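Local structure of Non-structural polyprotein (Sindbis virus, 4GUA) at residues 282-293 / 320-329; 309-317 / 502-512. The protein probably processes the alphavirus non-structural polyprotein through its nsP2 cysteine protease, here joined to the macro and zinc-binding domains of nsP3. All coordinates share one frame; numbering follows the deposited sequence.

Contact 1 (282-293 / 320-329); sequences TALARKFVRVSA and FTPHHLNCVI
The methyl group of Ala285 sits squarely over one face of the Phe320 ring, with CB 3.6 Å from the ring centroid and 12° off the normal, a CH-pi contact. Thr282 CG2 and Val291 CG1 approach the same ring obliquely, and the CG of Arg286 brushes Phe320 CB. The second flat group, the imidazole of His324, has the carbonyl O of Val291 at its edge, near the ring plane. Helix 275-286 leads into strand 288-294, an outermost strand of a mixed seven-stranded sheet whose strand order, 3-2-1-4-5-7-6, is as in the Rossmann-like methyltransferase fold. Helix 323-333 follows that strand; the axes of 290-293 and 323-329 approach to 7.8 Å at 15°, nearly parallel. A classic beta bulge, Val289 and Arg290 facing Arg310, interrupts strand 288-294.

Phenylalanine suits position 320 because its broad ring packs between helix 275-286, at Thr282 and Ala285, and Val291 of the strand. CG lies anti to the backbone N (chi1 172°), which carries the ring toward Ala285, whose small methyl lets it lie close against helix 275-286. Val291 meets the ring and Leu325 with different branches: CG1 goes to the former, CG2 to Leu325 CD2. Farther along the strand, Ser292 turns its hydroxyl to Asp478, a polar partner beyond the two segments, while His324 and Val328 also touch Asp478. Ala293, compact and apolar, fits against three helix side chains at once: its CB lies 4.2 Å from Leu325 CD1, 4.1 Å from Val328 CG1 and 3.7 Å from Ile329 CG1.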
loop_
_atom_site.group_PDB
_atom_site.type_symbol
_atom_site.label_atom_id
_atom_site.label_comp_id
_atom_site.label_asym_id
_atom_site.label_seq_id
_atom_site.Cartn_x
_atom_site.Cartn_y
_atom_site.Cartn_z
ATOM N N THR A 282 -1.438 -1.038 5.586
ATOM C CA THR A 282 -2.034 -1.959 4.623
ATOM C C THR A 282 -2.906 -2.996 5.332
ATOM O O THR A 282 -4.038 -3.256 4.926
ATOM C CB THR A 282 -0.961 -2.680 3.795
ATOM O OG1 THR A 282 -0.278 -1.734 2.974
ATOM C CG2 THR A 282 -1.590 -3.735 2.911
ATOM N N ALA A 283 -2.373 -3.605 6.384
ATOM C CA ALA A 283 -3.129 -4.599 7.142
ATOM C C ALA A 283 -4.381 -3.959 7.726
ATOM O O ALA A 283 -5.463 -4.545 7.726
ATOM C CB ALA A 283 -2.273 -5.171 8.248
ATOM N N LEU A 284 -4.220 -2.734 8.206
ATOM C CA LEU A 284 -5.301 -2.000 8.840
ATOM C C LEU A 284 -6.357 -1.675 7.797
ATOM O O LEU A 284 -7.555 -1.782 8.049
ATOM C CB LEU A 284 -4.745 -0.722 9.463
ATOM C CG LEU A 284 -5.674 0.068 10.379
ATOM C CD1 LEU A 284 -6.340 -0.813 11.419
ATOM C CD2 LEU A 284 -4.864 1.147 11.049
ATOM N N ALA A 285 -5.892 -1.295 6.616
ATOM C CA ALA A 285 -6.767 -0.890 5.527
ATOM C C ALA A 285 -7.572 -2.079 5.014
ATOM O O ALA A 285 -8.701 -1.924 4.558
ATOM C CB ALA A 285 -5.949 -0.294 4.403
ATOM N N ARG A 286 -6.981 -3.266 5.068
ATOM C CA ARG A 286 -7.659 -4.456 4.580
ATOM C C ARG A 286 -9.001 -4.646 5.309
ATOM O O ARG A 286 -9.926 -5.270 4.782
ATOM C CB ARG A 286 -6.774 -5.707 4.743
ATOM C CG ARG A 286 -6.424 -6.339 3.406
ATOM C CD ARG A 286 -5.610 -7.643 3.457
ATOM N NE ARG A 286 -4.888 -7.937 4.695
ATOM C CZ ARG A 286 -3.635 -7.565 4.947
ATOM N NH1 ARG A 286 -2.953 -6.840 4.069
ATOM N NH2 ARG A 286 -3.065 -7.903 6.095
ATOM N N LYS A 287 -9.104 -4.099 6.518
ATOM C CA LYS A 287 -10.304 -4.260 7.340
ATOM C C LYS A 287 -11.456 -3.311 6.991
ATOM O O LYS A 287 -12.549 -3.435 7.551
ATOM C CB LYS A 287 -9.952 -4.073 8.817
ATOM C CG LYS A 287 -8.940 -5.064 9.341
ATOM C CD LYS A 287 -8.616 -4.823 10.803
ATOM C CE LYS A 287 -7.540 -5.785 11.294
ATOM N NZ LYS A 287 -7.911 -7.209 11.094
ATOM N N PHE A 288 -11.217 -2.367 6.082
ATOM C CA PHE A 288 -12.207 -1.328 5.771
ATOM C C PHE A 288 -12.557 -1.286 4.295
ATOM O O PHE A 288 -11.759 -1.676 3.445
ATOM C CB PHE A 288 -11.700 0.049 6.203
ATOM C CG PHE A 288 -11.554 0.205 7.686
ATOM C CD1 PHE A 288 -10.426 -0.270 8.341
ATOM C CD2 PHE A 288 -12.536 0.842 8.425
ATOM C CE1 PHE A 288 -10.288 -0.127 9.710
ATOM C CE2 PHE A 288 -12.405 0.993 9.793
ATOM C CZ PHE A 288 -11.280 0.507 10.439
ATOM N N VAL A 289 -13.757 -0.798 4.000
ATOM C CA VAL A 289 -14.234 -0.685 2.627
ATOM C C VAL A 289 -13.423 0.358 1.861
ATOM O O VAL A 289 -12.999 0.124 0.728
ATOM C CB VAL A 289 -15.724 -0.277 2.590
ATOM C CG1 VAL A 289 -16.212 -0.183 1.163
ATOM C CG2 VAL A 289 -16.567 -1.278 3.352
ATOM N N ARG A 290 -13.203 1.505 2.499
ATOM C CA ARG A 290 -12.436 2.601 1.914
ATOM C C ARG A 290 -11.391 3.114 2.890
ATOM O O ARG A 290 -11.541 2.989 4.107
ATOM C CB ARG A 290 -13.334 3.788 1.584
ATOM C CG ARG A 290 -14.270 3.642 0.414
ATOM C CD ARG A 290 -14.984 4.968 0.242
ATOM N NE ARG A 290 -15.971 4.975 -0.827
ATOM C CZ ARG A 290 -15.730 5.348 -2.076
ATOM N NH1 ARG A 290 -14.514 5.736 -2.446
ATOM N NH2 ARG A 290 -16.717 5.324 -2.961
ATOM N N VAL A 291 -10.331 3.699 2.352
ATOM C CA VAL A 291 -9.421 4.481 3.168
ATOM C C VAL A 291 -8.871 5.641 2.345
ATOM O O VAL A 291 -8.475 5.468 1.190
ATOM C CB VAL A 291 -8.278 3.618 3.763
ATOM C CG1 VAL A 291 -7.608 2.791 2.691
ATOM C CG2 VAL A 291 -7.264 4.496 4.479
ATOM N N SER A 292 -8.857 6.820 2.960
ATOM C CA SER A 292 -8.374 8.042 2.339
ATOM C C SER A 292 -7.530 8.782 3.367
ATOM O O SER A 292 -7.145 8.204 4.382
ATOM C CB SER A 292 -9.534 8.920 1.878
ATOM O OG SER A 292 -9.075 9.947 1.009
ATOM N N ALA A 293 -7.192 10.033 3.072
ATOM C CA ALA A 293 -6.378 10.850 3.966
ATOM C C ALA A 293 -6.789 12.311 3.889
ATOM O O ALA A 293 -7.454 12.741 2.941
ATOM C CB ALA A 293 -4.911 10.713 3.611
ATOM N N PHE A 320 -6.186 -5.231 -0.895
ATOM C CA PHE A 320 -5.916 -3.798 -0.835
ATOM C C PHE A 320 -4.596 -3.467 -1.516
ATOM O O PHE A 320 -3.601 -4.159 -1.321
ATOM C CB PHE A 320 -5.880 -3.319 0.618
ATOM C CG PHE A 320 -5.415 -1.898 0.776
ATOM C CD1 PHE A 320 -6.325 -0.846 0.732
ATOM C CD2 PHE A 320 -4.069 -1.609 0.962
ATOM C CE1 PHE A 320 -5.902 0.469 0.869
ATOM C CE2 PHE A 320 -3.638 -0.297 1.100
ATOM C CZ PHE A 320 -4.558 0.745 1.052
ATOM N N THR A 321 -4.593 -2.406 -2.317
ATOM C CA THR A 321 -3.364 -1.919 -2.929
ATOM C C THR A 321 -3.277 -0.412 -2.722
ATOM O O THR A 321 -4.294 0.274 -2.770
ATOM C CB THR A 321 -3.309 -2.276 -4.427
ATOM O OG1 THR A 321 -4.365 -1.608 -5.133
ATOM C CG2 THR A 321 -3.454 -3.782 -4.616
ATOM N N PRO A 322 -2.064 0.105 -2.452
ATOM C CA PRO A 322 -1.982 1.520 -2.082
ATOM C C PRO A 322 -1.870 2.498 -3.250
ATOM O O PRO A 322 -1.197 3.516 -3.104
ATOM C CB PRO A 322 -0.682 1.567 -1.283
ATOM C CG PRO A 322 0.184 0.559 -1.984
ATOM C CD PRO A 322 -0.748 -0.554 -2.399
ATOM N N HIS A 323 -2.569 2.258 -4.349
ATOM C CA HIS A 323 -2.445 3.133 -5.505
ATOM C C HIS A 323 -3.113 4.446 -5.158
ATOM O O HIS A 323 -2.514 5.523 -5.238
ATOM C CB HIS A 323 -3.088 2.497 -6.726
ATOM C CG HIS A 323 -2.420 1.231 -7.161
ATOM N ND1 HIS A 323 -2.645 0.018 -6.545
ATOM C CD2 HIS A 323 -1.543 0.987 -8.163
ATOM C CE1 HIS A 323 -1.927 -0.916 -7.142
ATOM N NE2 HIS A 323 -1.251 -0.355 -8.128
ATOM N N HIS A 324 -4.376 4.332 -4.770
ATOM C CA HIS A 324 -5.178 5.479 -4.400
ATOM C C HIS A 324 -4.555 6.250 -3.255
ATOM O O HIS A 324 -4.282 7.435 -3.373
ATOM C CB HIS A 324 -6.562 5.020 -3.979
ATOM C CG HIS A 324 -7.380 6.098 -3.349
ATOM N ND1 HIS A 324 -8.020 5.933 -2.141
ATOM C CD2 HIS A 324 -7.656 7.360 -3.752
ATOM C CE1 HIS A 324 -8.660 7.047 -1.831
ATOM N NE2 HIS A 324 -8.455 7.927 -2.791
ATOM N N LEU A 325 -4.332 5.567 -2.141
ATOM C CA LEU A 325 -3.843 6.226 -0.945
ATOM C C LEU A 325 -2.500 6.906 -1.201
ATOM O O LEU A 325 -2.281 8.034 -0.764
ATOM C CB LEU A 325 -3.725 5.219 0.198
ATOM C CG LEU A 325 -3.536 5.822 1.587
ATOM C CD1 LEU A 325 -4.625 6.837 1.895
ATOM C CD2 LEU A 325 -3.517 4.724 2.631
ATOM N N ASN A 326 -1.610 6.239 -1.931
ATOM C CA ASN A 326 -0.334 6.852 -2.291
ATOM C C ASN A 326 -0.552 8.174 -3.005
ATOM O O ASN A 326 0.034 9.192 -2.640
ATOM C CB ASN A 326 0.476 5.934 -3.205
ATOM C CG ASN A 326 1.151 4.811 -2.456
ATOM O OD1 ASN A 326 0.860 4.556 -1.285
ATOM N ND2 ASN A 326 2.055 4.120 -3.137
ATOM N N CYS A 327 -1.399 8.154 -4.029
ATOM C CA CYS A 327 -1.659 9.347 -4.818
ATOM C C CYS A 327 -2.195 10.498 -3.961
ATOM O O CYS A 327 -1.741 11.634 -4.077
ATOM C CB CYS A 327 -2.640 9.026 -5.940
ATOM S SG CYS A 327 -2.920 10.410 -7.039
ATOM N N VAL A 328 -3.162 10.189 -3.104
ATOM C CA VAL A 328 -3.815 11.179 -2.258
ATOM C C VAL A 328 -2.848 11.843 -1.283
ATOM O O VAL A 328 -2.667 13.055 -1.298
ATOM C CB VAL A 328 -4.922 10.514 -1.436
ATOM C CG1 VAL A 328 -5.428 11.457 -0.357
ATOM C CG2 VAL A 328 -6.047 10.069 -2.341
ATOM N N ILE A 329 -2.229 11.032 -0.434
ATOM C CA ILE A 329 -1.295 11.528 0.564
ATOM C C ILE A 329 -0.202 12.364 -0.087
ATOM O O ILE A 329 0.108 13.458 0.377
ATOM C CB ILE A 329 -0.636 10.369 1.322
ATOM C CG1 ILE A 329 -1.634 9.749 2.296
ATOM C CG2 ILE A 329 0.605 10.850 2.063
ATOM C CD1 ILE A 329 -1.094 8.562 3.062
#

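Contact 2 (309-317 / 502-512); sequences FRQLDNSRT and ESVTELKDEDM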
loop_
_atom_site.group_PDB
_atom_site.type_symbol
_atom_site.label_atom_id
_atom_site.label_comp_id
_atom_site.label_asym_id
_atom_site.label_seq_id
_atom_site.Cartn_x
_atom_site.Cartn_y
_atom_site.Cartn_z
ATOM N N PHE A 309 -10.083 5.615 7.773
ATOM C CA PHE A 309 -10.570 4.288 7.406
ATOM C C PHE A 309 -12.092 4.246 7.572
ATOM O O PHE A 309 -12.601 4.475 8.667
ATOM C CB PHE A 309 -9.921 3.230 8.311
ATOM C CG PHE A 309 -8.417 3.249 8.287
ATOM C CD1 PHE A 309 -7.707 4.124 9.090
ATOM C CD2 PHE A 309 -7.709 2.387 7.467
ATOM C CE1 PHE A 309 -6.313 4.146 9.068
ATOM C CE2 PHE A 309 -6.316 2.402 7.442
ATOM C CZ PHE A 309 -5.622 3.283 8.244
ATOM N N ARG A 310 -12.820 3.940 6.499
ATOM C CA ARG A 310 -14.281 4.042 6.513
ATOM C C ARG A 310 -14.979 2.686 6.427
ATOM O O ARG A 310 -14.652 1.870 5.560
ATOM C CB ARG A 310 -14.758 4.886 5.332
ATOM C CG ARG A 310 -14.380 6.345 5.383
ATOM C CD ARG A 310 -14.948 7.083 4.177
ATOM N NE ARG A 310 -14.413 8.434 4.073
ATOM C CZ ARG A 310 -14.790 9.442 4.849
ATOM N NH1 ARG A 310 -15.708 9.253 5.792
ATOM N NH2 ARG A 310 -14.253 10.641 4.691
ATOM N N GLN A 311 -15.987 2.488 7.280
ATOM C CA GLN A 311 -16.799 1.274 7.255
ATOM C C GLN A 311 -16.048 -0.023 7.543
ATOM O O GLN A 311 -15.688 -0.759 6.618
ATOM C CB GLN A 311 -17.531 1.145 5.926
ATOM C CG GLN A 311 -18.562 2.213 5.680
ATOM C CD GLN A 311 -19.275 1.998 4.365
ATOM O OE1 GLN A 311 -20.459 1.678 4.337
ATOM N NE2 GLN A 311 -18.546 2.162 3.261
ATOM N N LEU A 312 -15.793 -0.284 8.824
ATOM C CA LEU A 312 -15.074 -1.490 9.226
ATOM C C LEU A 312 -15.965 -2.714 9.127
ATOM O O LEU A 312 -16.962 -2.811 9.833
ATOM C CB LEU A 312 -14.669 -1.350 10.695
ATOM C CG LEU A 312 -14.256 -2.623 11.442
ATOM C CD1 LEU A 312 -12.847 -3.021 11.066
ATOM C CD2 LEU A 312 -14.372 -2.422 12.940
ATOM N N ASP A 313 -15.628 -3.627 8.217
ATOM C CA ASP A 313 -16.157 -4.990 8.248
ATOM C C ASP A 313 -15.120 -6.037 8.694
ATOM O O ASP A 313 -15.432 -7.229 8.808
ATOM C CB ASP A 313 -16.772 -5.363 6.900
ATOM C CG ASP A 313 -15.776 -5.296 5.766
ATOM O OD1 ASP A 313 -14.558 -5.247 6.041
ATOM O OD2 ASP A 313 -16.210 -5.280 4.592
ATOM N N ASN A 314 -13.888 -5.592 8.923
ATOM C CA ASN A 314 -12.782 -6.487 9.279
ATOM C C ASN A 314 -12.675 -7.697 8.347
ATOM O O ASN A 314 -12.588 -8.845 8.785
ATOM C CB ASN A 314 -12.914 -6.967 10.728
ATOM C CG ASN A 314 -11.675 -7.696 11.217
ATOM O OD1 ASN A 314 -10.554 -7.382 10.817
ATOM N ND2 ASN A 314 -11.876 -8.690 12.066
ATOM N N SER A 315 -12.647 -7.427 7.051
ATOM C CA SER A 315 -12.583 -8.481 6.053
ATOM C C SER A 315 -11.217 -9.160 6.095
ATOM O O SER A 315 -10.210 -8.579 6.505
ATOM C CB SER A 315 -12.840 -7.914 4.655
ATOM O OG SER A 315 -12.705 -8.916 3.658
ATOM N N ARG A 316 -11.220 -10.413 5.666
ATOM C CA ARG A 316 -10.037 -11.254 5.609
ATOM C C ARG A 316 -9.397 -11.145 4.222
ATOM O O ARG A 316 -8.238 -10.740 4.069
ATOM C CB ARG A 316 -10.362 -12.722 5.944
ATOM C CG ARG A 316 -11.726 -13.300 5.492
ATOM C CD ARG A 316 -12.986 -12.681 6.109
ATOM N NE ARG A 316 -14.189 -13.009 5.346
ATOM C CZ ARG A 316 -14.454 -12.587 4.117
ATOM N NH1 ARG A 316 -13.619 -11.802 3.478
ATOM N NH2 ARG A 316 -15.576 -12.948 3.518
ATOM N N THR A 317 -10.171 -11.539 3.217
ATOM C CA THR A 317 -9.694 -11.707 1.855
ATOM C C THR A 317 -9.690 -10.424 1.018
ATOM O O THR A 317 -9.331 -10.469 -0.159
ATOM C CB THR A 317 -10.590 -12.720 1.122
ATOM O OG1 THR A 317 -11.951 -12.267 1.163
ATOM C CG2 THR A 317 -10.500 -14.084 1.773
ATOM N N GLU A 502 -23.721 -0.380 0.566
ATOM C CA GLU A 502 -23.449 0.745 1.456
ATOM C C GLU A 502 -23.721 0.353 2.908
ATOM O O GLU A 502 -23.237 1.001 3.831
ATOM C CB GLU A 502 -24.276 1.976 1.057
ATOM C CG GLU A 502 -24.344 3.089 2.114
ATOM C CD GLU A 502 -23.049 3.905 2.198
ATOM O OE1 GLU A 502 -22.164 3.718 1.332
ATOM O OE2 GLU A 502 -22.918 4.740 3.123
ATOM N N SER A 503 -24.498 -0.703 3.116
ATOM C CA SER A 503 -24.848 -1.093 4.473
ATOM C C SER A 503 -23.897 -2.149 5.035
ATOM O O SER A 503 -23.921 -3.311 4.620
ATOM C CB SER A 503 -26.288 -1.613 4.509
ATOM O OG SER A 503 -26.655 -2.021 5.816
ATOM N N VAL A 504 -23.067 -1.739 5.993
ATOM C CA VAL A 504 -22.233 -2.681 6.725
ATOM C C VAL A 504 -22.680 -2.722 8.186
ATOM O O VAL A 504 -22.335 -1.843 8.978
ATOM C CB VAL A 504 -20.759 -2.228 6.647
ATOM C CG1 VAL A 504 -19.864 -3.090 7.527
ATOM C CG2 VAL A 504 -20.281 -2.272 5.209
ATOM N N THR A 505 -23.435 -3.752 8.549
ATOM C CA THR A 505 -23.960 -3.861 9.906
ATOM C C THR A 505 -23.241 -4.885 10.793
ATOM O O THR A 505 -23.545 -4.993 11.981
ATOM C CB THR A 505 -25.458 -4.182 9.874
ATOM O OG1 THR A 505 -25.667 -5.433 9.204
ATOM C CG2 THR A 505 -26.207 -3.090 9.134
ATOM N N GLU A 506 -22.298 -5.634 10.224
ATOM C CA GLU A 506 -21.638 -6.704 10.970
ATOM C C GLU A 506 -20.275 -7.082 10.398
ATOM O O GLU A 506 -19.991 -6.845 9.224
ATOM C CB GLU A 506 -22.526 -7.942 11.011
ATOM C CG GLU A 506 -22.843 -8.494 9.643
ATOM C CD GLU A 506 -23.731 -9.714 9.709
ATOM O OE1 GLU A 506 -24.285 -9.982 10.797
ATOM O OE2 GLU A 506 -23.875 -10.404 8.677
ATOM N N LEU A 507 -19.454 -7.698 11.242
ATOM C CA LEU A 507 -18.105 -8.113 10.877
ATOM C C LEU A 507 -18.069 -9.401 10.065
ATOM O O LEU A 507 -18.868 -10.302 10.281
ATOM C CB LEU A 507 -17.276 -8.313 12.140
ATOM C CG LEU A 507 -17.183 -7.081 13.039
ATOM C CD1 LEU A 507 -16.121 -7.270 14.115
ATOM C CD2 LEU A 507 -16.902 -5.835 12.211
ATOM N N LYS A 508 -17.136 -9.482 9.122
ATOM C CA LYS A 508 -16.964 -10.699 8.341
ATOM C C LYS A 508 -16.025 -11.676 9.059
ATOM O O LYS A 508 -15.969 -12.859 8.728
ATOM C CB LYS A 508 -16.438 -10.362 6.945
ATOM C CG LYS A 508 -17.376 -9.473 6.138
ATOM C CD LYS A 508 -17.199 -9.672 4.642
ATOM C CE LYS A 508 -16.129 -8.761 4.077
ATOM N NZ LYS A 508 -15.950 -8.947 2.606
ATOM N N ASP A 509 -15.298 -11.164 10.048
ATOM C CA ASP A 509 -14.477 -11.977 10.933
ATOM C C ASP A 509 -14.326 -11.234 12.255
ATOM O O ASP A 509 -14.335 -10.004 12.284
ATOM C CB ASP A 509 -13.108 -12.250 10.310
ATOM C CG ASP A 509 -12.300 -13.274 11.097
ATOM O OD1 ASP A 509 -12.543 -14.488 10.925
ATOM O OD2 ASP A 509 -11.416 -12.868 11.880
ATOM N N GLU A 510 -14.210 -11.969 13.352
ATOM C CA GLU A 510 -14.123 -11.332 14.659
ATOM C C GLU A 510 -12.692 -11.112 15.157
ATOM O O GLU A 510 -12.493 -10.463 16.180
ATOM C CB GLU A 510 -14.950 -12.107 15.682
ATOM C CG GLU A 510 -16.393 -11.636 15.732
ATOM C CD GLU A 510 -17.155 -12.184 16.923
ATOM O OE1 GLU A 510 -16.765 -13.248 17.461
ATOM O OE2 GLU A 510 -18.147 -11.538 17.327
ATOM N N ASP A 511 -11.697 -11.644 14.450
ATOM C CA ASP A 511 -10.311 -11.481 14.891
ATOM C C ASP A 511 -9.748 -10.147 14.412
ATOM O O ASP A 511 -9.564 -9.914 13.217
ATOM C CB ASP A 511 -9.431 -12.624 14.386
ATOM C CG ASP A 511 -8.062 -12.638 15.046
ATOM O OD1 ASP A 511 -7.663 -11.596 15.612
ATOM O OD2 ASP A 511 -7.390 -13.692 15.007
ATOM N N MET A 512 -9.444 -9.292 15.378
ATOM C CA MET A 512 -9.149 -7.895 15.119
ATOM C C MET A 512 -7.656 -7.587 15.035
ATOM O O MET A 512 -7.271 -6.426 14.909
ATOM C CB MET A 512 -9.809 -7.038 16.202
ATOM C CG MET A 512 -10.597 -5.861 15.664
ATOM S SD MET A 512 -11.868 -6.310 14.460
ATOM C CE MET A 512 -13.284 -5.434 15.114
#
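Asn314 and Met512 cross obliquely, the carboxamide of the first lying against the sulfur of the second. The CG of Asn314 stands anti to its backbone N (chi1 -170°), and this swing delivers ND2 to two carbonyls of the opposing loop. It donates to Asp511 O at 2.9 Å, nearly straight and in the plane of the amide, and to Asp509 O at 2.8 Å, with a more bent N-H and a tilt from that plane; both carbonyls are met from above their own planes. Asparagine suits this place because one flat group carries donor and acceptor: while ND2 serves two carbonyls, OD1 accepts from Lys287 NZ.

Leu312 and Met512 reach toward each other tip to tip, CD2 3.9 Å from CE, their apolar ends packing also on Leu256 of helix 237-257. Lys508 lies side by side with Asp313 but crosses Arg316 at about a right angle, its CD 3.8 Å above one face of the guanidinium. Lys508 NZ bonds weakly to Ser315 OG and stays 4.2 Å from Asp313 OD2, beyond a salt bridge; Asp313 OD1 pairs with Arg318 instead. In the backbone, Lys508 N donates to Asp313 O at 2.8 Å, almost linearly (174°) and in the carbonyl plane.

Val504 CG1 packs against Leu312 O and Asp313 CB, and Leu507, which also touches Pro261, sets CD2 against Leu312. Asp509 OD2 accepts from Asp511 N, so the loop following helix 488-502 is folded locally by an Asx turn.

How the contacts relate
Contact 1 is core and contact 2 is partly exposed, yet both rest on the same edge of one sheet: strand 288-294 is outermost, 305-312 is its neighbour, and the chain runs from the second on to helix 323-333. The interior contact relies on apolar fit, with no clear hydrogen bond between its segments. In contact 2, where a loop lies over the end of strand 305-312, the backbone bond of Lys508 and the amide of Asn314 do much of the joining, with Lys508 packed on Arg316 and a smaller apolar patch beside them. The two meet directly through the hydrogen bond of Lys287 with Asn314 and the backbone pairing of Arg290 with Arg310.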